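Local coordinates for protein transcriptional regulator, MerR family (Bacillus thuringiensis serovar konkukian, PDB 3GPV) that probably binds DNA and regulates transcription as a member of the MerR family, at residues B[40-45]-B[61-66]. Numbering follows the deposited sequence.
Sequences GLFPFL and KYLEMI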
loop_
_atom_site.group_PDB
_atom_site.type_symbol
_atom_site.label_atom_id
_atom_site.label_comp_id
_atom_site.label_asym_id
_atom_site.label_seq_id
_atom_site.Cartn_x
_atom_site.Cartn_y
_atom_site.Cartn_z
ATOM N N GLY B 40 2.835 -19.718 -7.008
ATOM C CA GLY B 40 3.860 -20.649 -6.577
ATOM C C GLY B 40 4.621 -20.231 -5.337
ATOM O O GLY B 40 5.848 -20.306 -5.309
ATOM N N LEU B 41 3.897 -19.809 -4.306
ATOM C CA LEU B 41 4.528 -19.366 -3.069
ATOM C C LEU B 41 4.485 -20.422 -1.959
ATOM O O LEU B 41 5.075 -20.238 -0.893
ATOM C CB LEU B 41 3.870 -18.064 -2.582
ATOM C CG LEU B 41 3.930 -16.846 -3.522
ATOM C CD1 LEU B 41 3.356 -15.615 -2.830
ATOM C CD2 LEU B 41 5.367 -16.585 -3.939
ATOM N N PHE B 42 3.800 -21.531 -2.213
ATOM C CA PHE B 42 3.698 -22.592 -1.218
ATOM C C PHE B 42 4.297 -23.916 -1.690
ATOM O O PHE B 42 3.618 -24.940 -1.681
ATOM C CB PHE B 42 2.233 -22.842 -0.839
ATOM C CG PHE B 42 1.474 -21.607 -0.451
ATOM C CD1 PHE B 42 2.027 -20.669 0.417
ATOM C CD2 PHE B 42 0.174 -21.409 -0.914
ATOM C CE1 PHE B 42 1.296 -19.555 0.821
ATOM C CE2 PHE B 42 -0.567 -20.301 -0.518
ATOM C CZ PHE B 42 -0.006 -19.372 0.353
ATOM N N PRO B 43 5.573 -23.919 -2.104
ATOM C CA PRO B 43 6.176 -25.175 -2.563
ATOM C C PRO B 43 6.384 -26.137 -1.401
ATOM O O PRO B 43 6.634 -27.322 -1.597
ATOM C CB PRO B 43 7.509 -24.725 -3.167
ATOM C CG PRO B 43 7.275 -23.278 -3.521
ATOM C CD PRO B 43 6.483 -22.789 -2.344
ATOM N N PHE B 44 6.263 -25.606 -0.190
ATOM C CA PHE B 44 6.468 -26.368 1.037
ATOM C C PHE B 44 5.224 -27.028 1.619
ATOM O O PHE B 44 5.265 -27.571 2.719
ATOM C CB PHE B 44 7.064 -25.435 2.079
ATOM C CG PHE B 44 6.357 -24.117 2.165
ATOM C CD1 PHE B 44 5.133 -24.008 2.805
ATOM C CD2 PHE B 44 6.901 -22.987 1.565
ATOM C CE1 PHE B 44 4.458 -22.793 2.846
ATOM C CE2 PHE B 44 6.234 -21.770 1.600
ATOM C CZ PHE B 44 5.014 -21.671 2.240
ATOM N N LEU B 45 4.118 -26.981 0.891
ATOM C CA LEU B 45 2.891 -27.577 1.386
ATOM C C LEU B 45 2.931 -29.104 1.362
ATOM O O LEU B 45 3.353 -29.714 0.381
ATOM C CB LEU B 45 1.708 -27.051 0.579
ATOM C CG LEU B 45 0.701 -26.212 1.371
ATOM C CD1 LEU B 45 1.411 -25.368 2.426
ATOM C CD2 LEU B 45 -0.080 -25.353 0.404
ATOM N N LYS B 61 4.449 -20.615 9.313
ATOM C CA LYS B 61 5.486 -19.624 9.594
ATOM C C LYS B 61 5.873 -18.974 8.271
ATOM O O LYS B 61 6.020 -17.761 8.187
ATOM C CB LYS B 61 6.701 -20.289 10.248
ATOM C CG LYS B 61 6.413 -20.806 11.651
ATOM C CD LYS B 61 7.546 -21.674 12.190
ATOM C CE LYS B 61 7.238 -22.186 13.599
ATOM N NZ LYS B 61 8.196 -23.246 14.043
ATOM N N TYR B 62 6.015 -19.784 7.229
ATOM C CA TYR B 62 6.349 -19.257 5.911
ATOM C C TYR B 62 5.216 -18.364 5.389
ATOM O O TYR B 62 5.456 -17.339 4.750
ATOM C CB TYR B 62 6.581 -20.403 4.925
ATOM C CG TYR B 62 7.994 -20.941 4.877
ATOM C CD1 TYR B 62 9.072 -20.095 4.629
ATOM C CD2 TYR B 62 8.244 -22.303 5.013
ATOM C CE1 TYR B 62 10.364 -20.591 4.511
ATOM C CE2 TYR B 62 9.530 -22.814 4.897
ATOM C CZ TYR B 62 10.589 -21.953 4.645
ATOM O OH TYR B 62 11.866 -22.447 4.517
ATOM N N LEU B 63 3.973 -18.752 5.660
ATOM C CA LEU B 63 2.843 -17.948 5.204
ATOM C C LEU B 63 2.826 -16.576 5.866
ATOM O O LEU B 63 2.507 -15.573 5.234
ATOM C CB LEU B 63 1.512 -18.654 5.492
ATOM C CG LEU B 63 0.252 -17.805 5.222
ATOM C CD1 LEU B 63 0.236 -17.327 3.778
ATOM C CD2 LEU B 63 -1.003 -18.617 5.512
ATOM N N GLU B 64 3.155 -16.535 7.151
ATOM C CA GLU B 64 3.172 -15.271 7.861
ATOM C C GLU B 64 4.200 -14.337 7.256
ATOM O O GLU B 64 3.969 -13.132 7.179
ATOM C CB GLU B 64 3.451 -15.498 9.346
ATOM C CG GLU B 64 2.296 -16.198 10.062
ATOM C CD GLU B 64 2.392 -16.134 11.572
ATOM O OE1 GLU B 64 2.506 -15.014 12.113
ATOM O OE2 GLU B 64 2.340 -17.202 12.217
HETATM N N MSE B 65 5.331 -14.887 6.819
HETATM C CA MSE B 65 6.347 -14.028 6.214
HETATM C C MSE B 65 5.887 -13.617 4.833
HETATM O O MSE B 65 6.047 -12.469 4.449
HETATM C CB MSE B 65 7.718 -14.702 6.129
HETATM C CG MSE B 65 8.802 -13.787 5.533
HETATM SE SE MSE B 65 9.132 -12.121 6.523
HETATM C CE MSE B 65 9.920 -12.968 8.082
ATOM N N ILE B 66 5.304 -14.547 4.095
ATOM C CA ILE B 66 4.819 -14.218 2.765
ATOM C C ILE B 66 3.898 -13.023 2.912
ATOM O O ILE B 66 4.069 -12.020 2.236
ATOM C CB ILE B 66 4.065 -15.398 2.105
ATOM C CG1 ILE B 66 5.033 -16.555 1.875
ATOM C CG2 ILE B 66 3.446 -14.954 0.799
ATOM C CD1 ILE B 66 6.330 -16.156 1.168
#
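An apolar and aromatic contact sets L41, F42 and F44, in the loop after helix 30-38, against Y62, L63 and I66 on one flank of helix 57-70, inside the winged-helix domain that MerR-type regulators use to bind DNA. At its partly exposed end the F44 and Y62 rings form an offset stack, centroids 4.7 Å apart and planes at 21°. The overlap is partial: Y62 CD2 lies over the rim of the F44 ring, while Y62 CB sits over the same face in a CH-pi contact, 3.4 Å from F44 CZ. The other face of F44 is covered near its rim by F42 CA, so the ring is sandwiched between its own loop and the helix. With F44 CG between its backbone N and carbonyl carbon (chi1 47°), the ring is turned toward the helix and lies against Y62. Deeper in, F42 CE1 meets L63 CD1 at 3.9 Å; the F42 ring also packs edge-to-face with F55 of strand 53-55. One helical turn on from Y62, I66 CG2 touches L41 CD1 at 3.7 Å, and I83 of helix 76-88 packs on both side chains. A type I turn from F42 to L45 leads into strand 46-47. Residues 40-45 and 61-66 meet through apolar burial, dispersion and ring stacking, so their spacing probably depends on the fit of the side chains rather than on directional polar bonds.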